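Local coordinates for periplasmic binding protein/LacI transcriptional regulator (Clostridium phytofermentans, PDB 3BRS) that probably binds a sugar in the cleft between two lobes and delivers it for uptake, as type I periplasmic binding proteins of transport systems do, at residues Ile91-Ile96 with Gln102-Ile107; Glu46-Tyr51 with Asn198-Thr203; Lys163-Tyr168 with Pro189-Met194; Phe247-Leu252 with Leu270-Ala275; Lys34-Lys39 with Lys256-Leu261. All coordinates share one frame; numbering follows the deposited sequence.

Interaction 1: residues Ile91-Ile96 with Gln102-Ile107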
# COMPACT_ATOMS: atom_id res chain seq x y z
N ILE A 91 -16.21 12.56 15.54
CA ILE A 91 -14.93 12.71 14.79
C ILE A 91 -15.07 12.42 13.27
O ILE A 91 -15.72 11.44 12.85
CB ILE A 91 -13.83 11.74 15.41
CG1 ILE A 91 -13.68 12.04 16.91
CG2 ILE A 91 -12.49 12.02 14.78
CD1 ILE A 91 -13.00 10.92 17.70
N LYS A 92 -14.42 13.26 12.47
CA LYS A 92 -14.31 13.10 11.02
C LYS A 92 -13.35 11.93 10.69
O LYS A 92 -12.29 11.80 11.30
CB LYS A 92 -13.74 14.43 10.46
CG LYS A 92 -14.61 15.66 10.64
CD LYS A 92 -15.77 15.62 9.65
CE LYS A 92 -17.14 15.68 10.31
NZ LYS A 92 -17.41 17.04 10.79
N LEU A 93 -13.70 11.07 9.74
CA LEU A 93 -12.83 10.03 9.32
C LEU A 93 -12.35 10.32 7.90
O LEU A 93 -13.18 10.32 6.98
CB LEU A 93 -13.53 8.68 9.38
CG LEU A 93 -12.79 7.44 8.92
CD1 LEU A 93 -11.40 7.26 9.61
CD2 LEU A 93 -13.66 6.29 9.21
N ILE A 94 -11.05 10.50 7.71
CA ILE A 94 -10.38 10.37 6.38
C ILE A 94 -9.72 9.02 6.26
O ILE A 94 -8.93 8.60 7.13
CB ILE A 94 -9.25 11.46 6.17
CG1 ILE A 94 -9.78 12.79 6.43
CG2 ILE A 94 -8.56 11.45 4.73
CD1 ILE A 94 -11.11 12.97 5.84
N VAL A 95 -10.06 8.28 5.22
CA VAL A 95 -9.29 7.07 4.96
C VAL A 95 -8.11 7.41 4.02
O VAL A 95 -8.32 8.03 3.02
CB VAL A 95 -10.09 5.95 4.52
CG1 VAL A 95 -9.16 4.92 3.85
CG2 VAL A 95 -10.83 5.32 5.76
N ILE A 96 -6.87 7.07 4.42
CA ILE A 96 -5.72 7.27 3.56
C ILE A 96 -5.08 5.89 3.11
O ILE A 96 -5.01 4.92 3.88
CB ILE A 96 -4.68 8.04 4.31
CG1 ILE A 96 -4.56 7.42 5.69
CG2 ILE A 96 -4.96 9.59 4.25
CD1 ILE A 96 -3.21 7.74 6.37
N GLN A 102 -16.66 -1.49 4.53
CA GLN A 102 -17.80 -0.73 5.07
C GLN A 102 -17.66 0.73 4.67
O GLN A 102 -16.57 1.31 4.73
CB GLN A 102 -17.96 -0.90 6.59
CG GLN A 102 -18.13 -2.43 7.01
CD GLN A 102 -16.76 -3.12 7.26
OE1 GLN A 102 -15.66 -2.63 6.86
NE2 GLN A 102 -16.81 -4.26 7.95
N ASP A 103 -18.76 1.35 4.25
CA ASP A 103 -18.67 2.66 3.64
C ASP A 103 -18.73 3.77 4.67
O ASP A 103 -19.66 4.58 4.66
CB ASP A 103 -19.76 2.87 2.60
CG ASP A 103 -19.62 4.19 1.91
OD1 ASP A 103 -18.45 4.52 1.55
OD2 ASP A 103 -20.64 4.91 1.76
N ILE A 104 -17.73 3.84 5.55
CA ILE A 104 -17.78 4.86 6.59
C ILE A 104 -16.86 6.05 6.43
O ILE A 104 -17.03 7.03 7.19
CB ILE A 104 -17.72 4.25 7.99
CG1 ILE A 104 -16.38 3.53 8.18
CG2 ILE A 104 -18.99 3.34 8.25
CD1 ILE A 104 -16.03 3.14 9.62
N ALA A 105 -15.93 6.04 5.46
CA ALA A 105 -15.04 7.21 5.29
C ALA A 105 -15.79 8.42 4.89
O ALA A 105 -16.62 8.33 4.00
CB ALA A 105 -13.94 6.96 4.23
N ASP A 106 -15.45 9.55 5.47
CA ASP A 106 -15.94 10.85 5.01
C ASP A 106 -15.24 11.21 3.70
O ASP A 106 -15.88 11.62 2.76
CB ASP A 106 -15.80 11.97 6.07
CG ASP A 106 -16.57 11.67 7.34
OD1 ASP A 106 -17.74 11.26 7.26
OD2 ASP A 106 -16.01 11.82 8.44
N ILE A 107 -13.94 11.02 3.62
CA ILE A 107 -13.21 11.03 2.34
C ILE A 107 -12.15 9.92 2.30
O ILE A 107 -11.64 9.53 3.33
CB ILE A 107 -12.75 12.47 1.88
CG1 ILE A 107 -11.66 12.36 0.82
CG2 ILE A 107 -12.32 13.32 3.03
CD1 ILE A 107 -11.11 13.61 0.40
O HOH W 1 -17.25 9.75 10.67

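Interaction 2: residues Glu46-Tyr51 with Asn198-Thr203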
# COMPACT_ATOMS: atom_id res chain seq x y z
N GLU A 46 3.36 -1.79 15.42
CA GLU A 46 4.72 -2.04 15.00
C GLU A 46 4.79 -2.82 13.75
O GLU A 46 5.79 -2.79 13.08
CB GLU A 46 5.61 -2.61 16.13
CG GLU A 46 5.79 -1.59 17.26
CD GLU A 46 6.60 -2.17 18.39
OE1 GLU A 46 6.30 -3.32 18.80
OE2 GLU A 46 7.54 -1.49 18.85
N LYS A 47 3.70 -3.47 13.39
CA LYS A 47 3.63 -4.28 12.16
C LYS A 47 2.39 -3.95 11.40
O LYS A 47 1.33 -3.94 12.01
CB LYS A 47 3.48 -5.73 12.60
CG LYS A 47 4.67 -6.19 13.40
CD LYS A 47 5.13 -7.46 12.94
CE LYS A 47 4.72 -8.50 13.87
NZ LYS A 47 5.90 -8.66 14.79
N GLU A 48 2.48 -3.91 10.07
CA GLU A 48 1.33 -3.67 9.15
C GLU A 48 0.09 -4.51 9.34
O GLU A 48 -1.09 -4.07 9.04
CB GLU A 48 1.76 -3.76 7.70
CG GLU A 48 2.15 -2.41 7.16
CD GLU A 48 2.45 -2.40 5.65
OE1 GLU A 48 1.84 -3.20 4.90
OE2 GLU A 48 3.24 -1.54 5.17
N GLU A 49 0.32 -5.75 9.70
CA GLU A 49 -0.80 -6.70 9.75
C GLU A 49 -1.44 -6.76 11.10
O GLU A 49 -2.41 -7.50 11.30
CB GLU A 49 -0.38 -8.12 9.32
CG GLU A 49 0.44 -8.89 10.35
CD GLU A 49 1.94 -8.64 10.25
OE1 GLU A 49 2.68 -9.61 10.53
OE2 GLU A 49 2.38 -7.51 9.86
N ASP A 50 -0.91 -6.02 12.08
CA ASP A 50 -1.46 -6.15 13.43
C ASP A 50 -2.77 -5.36 13.57
O ASP A 50 -2.90 -4.38 14.29
CB ASP A 50 -0.37 -5.74 14.42
CG ASP A 50 -0.65 -6.22 15.80
OD1 ASP A 50 -1.72 -6.82 16.06
OD2 ASP A 50 0.22 -6.00 16.68
N TYR A 51 -3.80 -5.77 12.90
CA TYR A 51 -5.06 -4.98 13.01
C TYR A 51 -5.63 -4.92 14.45
O TYR A 51 -6.42 -4.02 14.76
CB TYR A 51 -6.16 -5.41 11.94
CG TYR A 51 -6.90 -6.69 12.30
CD1 TYR A 51 -7.95 -6.67 13.26
CD2 TYR A 51 -6.52 -7.91 11.77
CE1 TYR A 51 -8.65 -7.84 13.67
CE2 TYR A 51 -7.20 -9.12 12.21
CZ TYR A 51 -8.26 -9.03 13.15
OH TYR A 51 -8.98 -10.10 13.57
N ASN A 198 4.36 -4.68 -3.12
CA ASN A 198 4.72 -3.48 -2.36
C ASN A 198 6.22 -3.40 -2.11
O ASN A 198 6.93 -4.29 -2.51
CB ASN A 198 3.87 -3.38 -1.08
CG ASN A 198 4.42 -4.21 0.06
OD1 ASN A 198 5.02 -5.29 -0.13
ND2 ASN A 198 4.19 -3.72 1.26
N GLN A 199 6.73 -2.42 -1.41
CA GLN A 199 8.19 -2.34 -1.30
C GLN A 199 8.86 -3.51 -0.55
O GLN A 199 9.84 -4.07 -1.03
CB GLN A 199 8.58 -1.01 -0.69
CG GLN A 199 10.02 -0.71 -0.57
CD GLN A 199 10.24 0.41 0.44
OE1 GLN A 199 9.32 1.21 0.72
NE2 GLN A 199 11.43 0.48 1.01
N TYR A 200 8.32 -3.89 0.64
CA TYR A 200 8.76 -5.08 1.38
C TYR A 200 8.92 -6.29 0.55
O TYR A 200 9.90 -7.03 0.69
CB TYR A 200 7.78 -5.40 2.55
CG TYR A 200 7.68 -4.28 3.57
CD1 TYR A 200 6.68 -3.32 3.47
CD2 TYR A 200 8.58 -4.19 4.60
CE1 TYR A 200 6.51 -2.27 4.44
CE2 TYR A 200 8.48 -3.16 5.58
CZ TYR A 200 7.41 -2.22 5.52
OH TYR A 200 7.32 -1.21 6.48
N SER A 201 7.90 -6.56 -0.25
CA SER A 201 7.78 -7.73 -1.11
C SER A 201 8.82 -7.65 -2.14
O SER A 201 9.50 -8.61 -2.39
CB SER A 201 6.44 -7.69 -1.88
OG SER A 201 5.29 -8.14 -1.16
N ALA A 202 8.90 -6.51 -2.85
CA ALA A 202 9.90 -6.35 -3.94
C ALA A 202 11.27 -6.40 -3.47
O ALA A 202 12.05 -7.08 -4.07
CB ALA A 202 9.70 -5.05 -4.72
N THR A 203 11.62 -5.66 -2.42
CA THR A 203 12.96 -5.69 -1.89
C THR A 203 13.40 -7.09 -1.48
O THR A 203 14.49 -7.44 -1.75
CB THR A 203 13.05 -4.85 -0.64
OG1 THR A 203 12.54 -3.54 -0.91
CG2 THR A 203 14.51 -4.73 -0.19
O HOH W 2 3.00 -1.48 2.60

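Interaction 3: residues Lys163-Tyr168 with Pro189-Met194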
# COMPACT_ATOMS: atom_id res chain seq x y z
N LYS A 163 -0.67 -18.11 -16.00
CA LYS A 163 0.75 -18.25 -15.92
C LYS A 163 1.29 -17.95 -14.48
O LYS A 163 2.39 -18.34 -14.16
CB LYS A 163 1.43 -17.39 -16.99
CG LYS A 163 1.40 -18.02 -18.37
CD LYS A 163 2.21 -17.20 -19.37
CE LYS A 163 2.56 -18.03 -20.63
NZ LYS A 163 4.04 -17.96 -21.00
N ILE A 164 0.51 -17.29 -13.62
CA ILE A 164 0.88 -17.16 -12.22
C ILE A 164 0.96 -18.53 -11.59
O ILE A 164 -0.05 -19.25 -11.49
CB ILE A 164 -0.14 -16.31 -11.44
CG1 ILE A 164 -0.29 -14.96 -12.12
CG2 ILE A 164 0.27 -16.21 -9.94
CD1 ILE A 164 -1.27 -14.01 -11.36
N GLU A 165 2.15 -18.86 -11.12
CA GLU A 165 2.45 -20.16 -10.56
C GLU A 165 1.99 -20.24 -9.14
O GLU A 165 1.43 -21.26 -8.65
CB GLU A 165 3.94 -20.31 -10.59
CG GLU A 165 4.36 -21.70 -10.60
CD GLU A 165 4.42 -22.29 -11.97
OE1 GLU A 165 5.24 -21.83 -12.79
OE2 GLU A 165 3.72 -23.31 -12.17
N ALA A 166 2.24 -19.14 -8.46
CA ALA A 166 1.96 -19.07 -7.06
C ALA A 166 1.99 -17.65 -6.53
O ALA A 166 2.73 -16.74 -7.04
CB ALA A 166 2.92 -19.97 -6.27
N ILE A 167 1.19 -17.47 -5.48
CA ILE A 167 1.18 -16.21 -4.74
C ILE A 167 1.53 -16.40 -3.32
O ILE A 167 0.83 -17.12 -2.60
CB ILE A 167 -0.13 -15.37 -4.82
CG1 ILE A 167 -0.59 -15.33 -6.28
CG2 ILE A 167 0.18 -13.94 -4.30
CD1 ILE A 167 -1.68 -14.38 -6.64
N TYR A 168 2.61 -15.78 -2.91
CA TYR A 168 3.13 -15.90 -1.50
C TYR A 168 2.85 -14.59 -0.76
O TYR A 168 3.14 -13.50 -1.31
CB TYR A 168 4.63 -16.22 -1.50
CG TYR A 168 5.23 -16.39 -0.12
CD1 TYR A 168 5.74 -15.28 0.57
CD2 TYR A 168 5.28 -17.63 0.53
CE1 TYR A 168 6.26 -15.37 1.86
CE2 TYR A 168 5.83 -17.74 1.88
CZ TYR A 168 6.31 -16.60 2.53
OH TYR A 168 6.88 -16.66 3.86
N PRO A 189 11.13 -23.78 -11.22
CA PRO A 189 12.23 -23.33 -12.08
C PRO A 189 11.77 -22.71 -13.41
O PRO A 189 12.56 -22.04 -14.11
CB PRO A 189 13.06 -24.60 -12.32
CG PRO A 189 12.07 -25.76 -12.09
CD PRO A 189 11.14 -25.24 -11.00
N ASP A 190 10.50 -22.91 -13.76
CA ASP A 190 9.93 -22.19 -14.89
C ASP A 190 9.56 -20.72 -14.66
O ASP A 190 9.22 -20.04 -15.63
CB ASP A 190 8.75 -22.94 -15.55
CG ASP A 190 7.70 -23.37 -14.57
OD1 ASP A 190 7.70 -23.03 -13.37
OD2 ASP A 190 6.83 -24.10 -15.05
N ILE A 191 9.68 -20.19 -13.45
CA ILE A 191 9.36 -18.75 -13.24
C ILE A 191 10.49 -17.86 -13.84
O ILE A 191 11.64 -17.98 -13.52
CB ILE A 191 9.16 -18.47 -11.74
CG1 ILE A 191 7.79 -18.99 -11.22
CG2 ILE A 191 9.39 -17.02 -11.42
CD1 ILE A 191 7.72 -19.11 -9.69
N SER A 192 10.14 -16.95 -14.73
CA SER A 192 11.08 -16.08 -15.38
C SER A 192 10.77 -14.62 -15.01
O SER A 192 11.47 -13.71 -15.46
CB SER A 192 10.86 -16.21 -16.88
OG SER A 192 9.52 -15.80 -17.17
N VAL A 193 9.67 -14.41 -14.26
CA VAL A 193 9.25 -13.07 -13.81
C VAL A 193 8.71 -13.23 -12.40
O VAL A 193 7.77 -14.00 -12.18
CB VAL A 193 8.10 -12.40 -14.67
CG1 VAL A 193 7.96 -10.94 -14.27
CG2 VAL A 193 8.38 -12.36 -16.17
N MET A 194 9.32 -12.51 -11.47
CA MET A 194 8.76 -12.28 -10.17
C MET A 194 8.02 -10.93 -10.01
O MET A 194 8.46 -9.85 -10.49
CB MET A 194 9.86 -12.45 -9.09
CG MET A 194 10.31 -13.91 -9.00
SD MET A 194 9.19 -15.04 -7.99
CE MET A 194 8.64 -14.07 -6.64

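Interaction 4: residues Phe247-Leu252 with Leu270-Ala275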
# COMPACT_ATOMS: atom_id res chain seq x y z
N PHE A 247 3.61 11.25 -0.59
CA PHE A 247 3.63 12.60 -0.05
C PHE A 247 2.24 13.24 -0.23
O PHE A 247 1.62 13.78 0.73
CB PHE A 247 4.75 13.42 -0.74
CG PHE A 247 4.99 14.72 -0.08
CD1 PHE A 247 4.26 15.85 -0.45
CD2 PHE A 247 5.91 14.81 1.00
CE1 PHE A 247 4.45 17.09 0.23
CE2 PHE A 247 6.11 16.05 1.68
CZ PHE A 247 5.38 17.17 1.29
N ASN A 248 1.70 13.13 -1.47
CA ASN A 248 0.38 13.65 -1.74
C ASN A 248 -0.75 12.99 -1.00
O ASN A 248 -1.70 13.68 -0.66
CB ASN A 248 0.12 13.62 -3.19
CG ASN A 248 0.91 14.69 -3.89
OD1 ASN A 248 1.21 14.61 -5.06
ND2 ASN A 248 1.31 15.70 -3.12
N ILE A 249 -0.69 11.67 -0.78
CA ILE A 249 -1.72 11.04 0.08
C ILE A 249 -1.83 11.69 1.43
O ILE A 249 -2.97 11.92 1.93
CB ILE A 249 -1.52 9.53 0.26
CG1 ILE A 249 -1.86 8.85 -1.06
CG2 ILE A 249 -2.54 8.93 1.36
CD1 ILE A 249 -1.12 7.48 -1.31
N GLY A 250 -0.68 11.93 2.07
CA GLY A 250 -0.67 12.51 3.42
C GLY A 250 -1.05 13.98 3.43
O GLY A 250 -1.78 14.42 4.29
N TYR A 251 -0.47 14.74 2.49
CA TYR A 251 -0.73 16.11 2.35
C TYR A 251 -2.26 16.34 2.20
O TYR A 251 -2.90 17.03 3.01
CB TYR A 251 0.17 16.69 1.19
CG TYR A 251 0.08 18.19 1.13
CD1 TYR A 251 -1.04 18.82 0.60
CD2 TYR A 251 1.08 18.97 1.69
CE1 TYR A 251 -1.17 20.24 0.64
CE2 TYR A 251 0.98 20.37 1.75
CZ TYR A 251 -0.12 21.00 1.22
OH TYR A 251 -0.14 22.39 1.29
N LEU A 252 -2.84 15.74 1.17
CA LEU A 252 -4.23 15.92 0.85
C LEU A 252 -5.15 15.45 1.97
O LEU A 252 -6.21 16.03 2.17
CB LEU A 252 -4.62 15.15 -0.45
CG LEU A 252 -3.80 15.43 -1.74
CD1 LEU A 252 -4.22 14.57 -2.99
CD2 LEU A 252 -3.70 16.91 -2.13
N LEU A 270 -10.63 10.79 -3.74
CA LEU A 270 -9.55 11.53 -4.46
C LEU A 270 -8.46 10.52 -4.81
O LEU A 270 -8.09 9.68 -4.00
CB LEU A 270 -8.94 12.59 -3.57
CG LEU A 270 -9.78 13.80 -3.18
CD1 LEU A 270 -9.12 14.44 -1.96
CD2 LEU A 270 -9.86 14.81 -4.32
N ASP A 271 -7.98 10.60 -6.04
CA ASP A 271 -7.08 9.62 -6.63
C ASP A 271 -5.74 10.27 -6.53
O ASP A 271 -5.56 11.35 -7.09
CB ASP A 271 -7.38 9.45 -8.12
CG ASP A 271 -6.76 8.22 -8.70
OD1 ASP A 271 -6.16 8.28 -9.80
OD2 ASP A 271 -6.90 7.16 -8.05
N SER A 272 -4.80 9.60 -5.86
CA SER A 272 -3.51 10.17 -5.56
C SER A 272 -2.63 10.08 -6.80
O SER A 272 -1.69 10.87 -6.96
CB SER A 272 -2.87 9.42 -4.39
OG SER A 272 -1.69 10.06 -3.94
N GLY A 273 -2.89 9.13 -7.68
CA GLY A 273 -2.06 9.07 -8.89
C GLY A 273 -0.78 8.24 -8.70
O GLY A 273 -0.25 8.16 -7.59
N CYS A 274 -0.32 7.59 -9.77
CA CYS A 274 0.93 6.75 -9.77
C CYS A 274 1.53 6.76 -11.18
O CYS A 274 0.88 7.25 -12.08
CB CYS A 274 0.60 5.31 -9.30
SG CYS A 274 -0.42 4.54 -10.51
N ALA A 275 2.79 6.35 -11.36
CA ALA A 275 3.41 6.27 -12.69
C ALA A 275 4.14 4.94 -12.91
O ALA A 275 4.66 4.36 -11.99
CB ALA A 275 4.37 7.44 -12.93

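Interaction 5: residues Lys34-Lys39 with Lys256-Leu261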
# COMPACT_ATOMS: atom_id res chain seq x y z
N LYS A 34 1.85 21.74 9.22
CA LYS A 34 2.72 22.92 9.31
C LYS A 34 2.03 24.06 8.57
O LYS A 34 1.86 25.14 9.10
CB LYS A 34 4.10 22.61 8.69
CG LYS A 34 4.99 23.81 8.31
CD LYS A 34 6.45 23.33 8.29
CE LYS A 34 7.40 24.36 7.69
NZ LYS A 34 8.77 24.19 8.32
N GLU A 35 1.63 23.81 7.33
CA GLU A 35 1.18 24.87 6.42
C GLU A 35 -0.13 25.45 6.90
O GLU A 35 -0.41 26.63 6.70
CB GLU A 35 1.05 24.28 5.01
CG GLU A 35 -0.05 24.85 4.10
CD GLU A 35 0.36 26.13 3.36
OE1 GLU A 35 1.54 26.56 3.48
OE2 GLU A 35 -0.52 26.71 2.67
N TYR A 36 -0.94 24.59 7.53
CA TYR A 36 -2.24 24.98 8.04
C TYR A 36 -2.34 25.18 9.57
O TYR A 36 -3.43 25.44 10.08
CB TYR A 36 -3.29 24.02 7.54
CG TYR A 36 -3.47 24.06 6.02
CD1 TYR A 36 -2.83 23.14 5.21
CD2 TYR A 36 -4.29 25.01 5.41
CE1 TYR A 36 -3.00 23.16 3.82
CE2 TYR A 36 -4.47 25.04 4.02
CZ TYR A 36 -3.83 24.10 3.25
OH TYR A 36 -3.98 24.10 1.89
N GLU A 37 -1.21 25.08 10.30
CA GLU A 37 -1.23 25.28 11.75
C GLU A 37 -2.17 24.26 12.45
O GLU A 37 -3.16 24.65 13.12
CB GLU A 37 -1.72 26.70 12.06
CG GLU A 37 -0.85 27.82 11.53
CD GLU A 37 -0.73 28.99 12.53
OE1 GLU A 37 -1.70 29.28 13.29
OE2 GLU A 37 0.35 29.62 12.54
N ILE A 38 -1.87 22.98 12.28
CA ILE A 38 -2.76 21.93 12.76
C ILE A 38 -2.00 21.20 13.86
O ILE A 38 -0.81 21.00 13.76
CB ILE A 38 -3.21 20.95 11.57
CG1 ILE A 38 -4.36 21.56 10.75
CG2 ILE A 38 -3.72 19.65 12.13
CD1 ILE A 38 -4.49 21.18 9.28
N LYS A 39 -2.67 20.80 14.93
CA LYS A 39 -2.02 19.90 15.85
C LYS A 39 -2.19 18.45 15.35
O LYS A 39 -3.29 18.01 15.26
CB LYS A 39 -2.55 20.07 17.28
CG LYS A 39 -2.05 19.01 18.24
CD LYS A 39 -2.22 19.43 19.71
CE LYS A 39 -2.18 18.20 20.65
NZ LYS A 39 -3.23 18.24 21.75
N LYS A 256 -7.71 18.34 3.15
CA LYS A 256 -9.09 18.18 2.78
C LYS A 256 -9.93 17.76 3.99
O LYS A 256 -11.15 17.86 3.97
CB LYS A 256 -9.28 17.09 1.71
CG LYS A 256 -8.61 17.36 0.34
CD LYS A 256 -9.19 18.58 -0.34
CE LYS A 256 -8.78 18.65 -1.83
NZ LYS A 256 -7.59 19.51 -2.04
N ALA A 257 -9.27 17.28 5.04
CA ALA A 257 -9.94 17.10 6.36
C ALA A 257 -10.40 18.48 6.81
O ALA A 257 -11.40 18.61 7.55
CB ALA A 257 -8.95 16.57 7.39
N LEU A 258 -9.66 19.48 6.33
CA LEU A 258 -9.97 20.85 6.62
C LEU A 258 -11.30 21.30 6.00
O LEU A 258 -12.08 22.00 6.62
CB LEU A 258 -8.83 21.75 6.18
CG LEU A 258 -7.70 22.02 7.18
CD1 LEU A 258 -6.96 23.33 6.77
CD2 LEU A 258 -8.28 22.12 8.59
N LYS A 259 -11.57 20.84 4.79
CA LYS A 259 -12.80 21.18 4.13
C LYS A 259 -13.95 20.65 4.92
O LYS A 259 -14.89 21.40 5.21
CB LYS A 259 -12.81 20.68 2.71
CG LYS A 259 -11.66 21.30 1.96
CD LYS A 259 -12.06 21.75 0.62
CE LYS A 259 -11.08 22.77 0.11
NZ LYS A 259 -11.88 23.85 -0.52
N LEU A 260 -13.86 19.41 5.37
CA LEU A 260 -14.97 18.81 6.11
C LEU A 260 -15.32 19.58 7.37
O LEU A 260 -16.48 19.75 7.69
CB LEU A 260 -14.65 17.39 6.56
CG LEU A 260 -14.16 16.40 5.53
CD1 LEU A 260 -13.66 15.14 6.25
CD2 LEU A 260 -15.34 16.08 4.56
N LEU A 261 -14.29 19.96 8.12
CA LEU A 261 -14.48 20.70 9.36
C LEU A 261 -15.03 22.09 9.09
O LEU A 261 -15.75 22.61 9.92
CB LEU A 261 -13.14 20.84 10.05
CG LEU A 261 -12.64 20.09 11.28
CD1 LEU A 261 -13.29 18.76 11.76
CD2 LEU A 261 -11.26 19.91 10.92

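Interaction 1: residues Ile91-Ile96 with Gln102-Ile107
Strand 92-96 and the chain returning through D106 and I107 are parallel neighbours in the sheet of the first Rossmann-like lobe, joined by a short loop instead of the usual helical crossover. At this entry D106 brackets L93, its carboxylate taking the N-H and its own N-H going to the carbonyl O. The carboxylate accepts from L93 N at OD2 (2.8 Å, N-H...O 162°), met on the anti side of the group and somewhat out of its plane. D106 N gives its proton to L93 O at 2.8 Å, in the carbonyl plane. Aspartate suits the position because its short chain, with CG turned beside its own N (chi1 -60°), sets an acceptor beside a donor. One step on, true strand pairing takes over: V95 N donates to I107 O (2.8 Å), and I94 and I107 lie side by side, I94 being covered by L260 of helix 246-262. On the other face, L93 CD2 meets I104 CD1 at 4.0 Å, crossing it obliquely, and V95 CG2 rests on A105 CB at 3.8 Å, where a bare methyl fits close to the strand. A water donates both to I91 O and to D106 OD2. Since OD2 thus takes protons from a backbone N-H and a water, the carboxylate is probably ionised, and it stands in for a backbone acceptor at L93 N, ahead of the regular bridge at I94 and I107.

Interaction 2: residues Glu46-Tyr51 with Asn198-Thr203
E48 buries the most surface here, pointing its extended side chain from the loop 46-51 of the first lobe toward the start of helix 199-211 in the second. Its OE2 comes within 3.4 Å of Y200 CE1, the carboxylate plane standing nearly perpendicular (89°) to the ring plane. A water links the same oxygen to the amide: it donates to E48 OE2 at 2.6 Å and accepts from N198 ND2 at 2.9 Å. N198 suits both tasks, for while ND2 holds the water and sits at the edge of the Y200 ring, OD1 caps the helix by accepting from S201 N (3.1 Å). The acid is held further by S172, which bonds OE1, and by W22, whose NE1 bonds OE2; the Y200 hydroxyl pairs with D16. E48 to S172 and Y200 to D16 therefore both join the lobes. Contacts between the two lobes at the start of helix 199-211 are consistent with the interlobe cleft of type I periplasmic binding proteins, where the sugar would lie.

Interaction 3: residues Lys163-Tyr168 with Pro189-Met194
E165 and I191 meet across strand 133-138, which lies between their two strands in the sheet, so the contact is made by side chains alone and the nearest CA atoms, E165 and I191, stay 7.5 Å apart. The buried part is apolar: E165 CB faces both CD1 and CG1 of I191, CD1 at 4.1 Å. Isoleucine suits this place because it also packs on L185 of helix 174-187, the helix of the beta-alpha-beta crossover that leads from strand 164-169 to strand 191-196. Y188 adds cover to E165. Toward solvent the character changes. The glutamate chain leaves with CG anti to its N (chi1 -156°) and then bends at chi2, which carries the carboxylate to the exposed D190. There E165 OE1 comes to 2.8 Å from D190 OD1, the two side chains crossing at about a right angle while their carboxylate planes are only 16° apart. Both oxygens are acceptors, so this closeness is no hydrogen bond as modelled. K133, on the intervening strand, touches the D190 side chain and makes a long, weak ion pair with E165 OE2. Acidic residues are tolerable at such a surface, where water can screen them. The chemistry nevertheless implies electrostatic cost: the paired carboxylates would probably raise one another's pKa, and K133 may offset some of the negative charge.

Interaction 4: residues Phe247-Leu252 with Leu270-Ala275
N248 is the first residue of helical segment 247-252 to meet the other segment, and it does so lightly, with CB 4.1 Å from S272 OG. Next comes I249, which carries the contact. Its CG1 reaches 3.1 Å from S272 OG and 3.5 Å from S272 CB, a tight approach of van der Waals kind with no hydrogen bond, and CD1 extends alongside the same small side chain. The serine OG stands anti to its own N (chi1 -172°), turned to the helix, where a compact residue lets the chain pass within 6.0 Å of the I249 CA, measured from the S272 CA. I249 also reaches L25 of helix 20-36 and T111, so a branched aliphatic chain suits this buried junction. A turn later L252 points to the strand and buries surface against L270, the two leucines approaching more loosely; V109 of strand 107-110 touches both. The helix thus lies over the sheet edge just where strand 269-271 ends and the chain runs on to strand 275-278 of the other sheet, one of the interlobe crossovers that form the hinge of type I periplasmic binding proteins.

Interaction 5: residues Lys34-Lys39 with Lys256-Leu261
L258 lays its CD1 methyl against the Y36 ring, 3.4 Å from CD2, the two side chains set at a slant. This joins helices 20-36 and 246-262, which lie together on one side of the parallel sheet of the first Rossmann-like lobe. The Y36 chain turns CG beside its own N (chi1 -65°), bringing the ring round to the leucine, and its hydroxyl bonds E255, nearly one turn earlier on the second helix; tyrosine suits a partly exposed place where an apolar flank and a polar end are both used. The helix closes in a Schellman motif, with E37 at positive phi (60°). That turn delivers I38 to the inner side, where I38 and L258 meet tip to tip, CD1 of the isoleucine 3.9 Å from CG of the leucine. M8 of strand 7-11 touches both, so branched aliphatic chains fill the layer between helix and sheet. On one face of the Y36 ring, E35 CG sits 3.3 Å above the plane, offset toward the rim.

Overall arrangement
Interactions 1, 4 and 5 form one connected block in the first lobe, their centres 15 to 16 Å apart. Helix 246-262 ties them together: L260 CD1 packs on I94 CD1 at 3.4 Å between interactions 5 and 1, I249 CG2 on I96 CB at 3.8 Å between 4 and 1, and the Y251 hydroxyl OH lies 3.7 Å from E35 CG between 4 and 5. Interaction 3 belongs to the second lobe, its centre about 45 Å from that of interaction 5. Interaction 2 spans the presumed sugar-binding cleft, with centres about 22 Å from interaction 1 and 21 Å from interaction 3; strand 191-196 of interaction 3 runs straight into its helix 199-211.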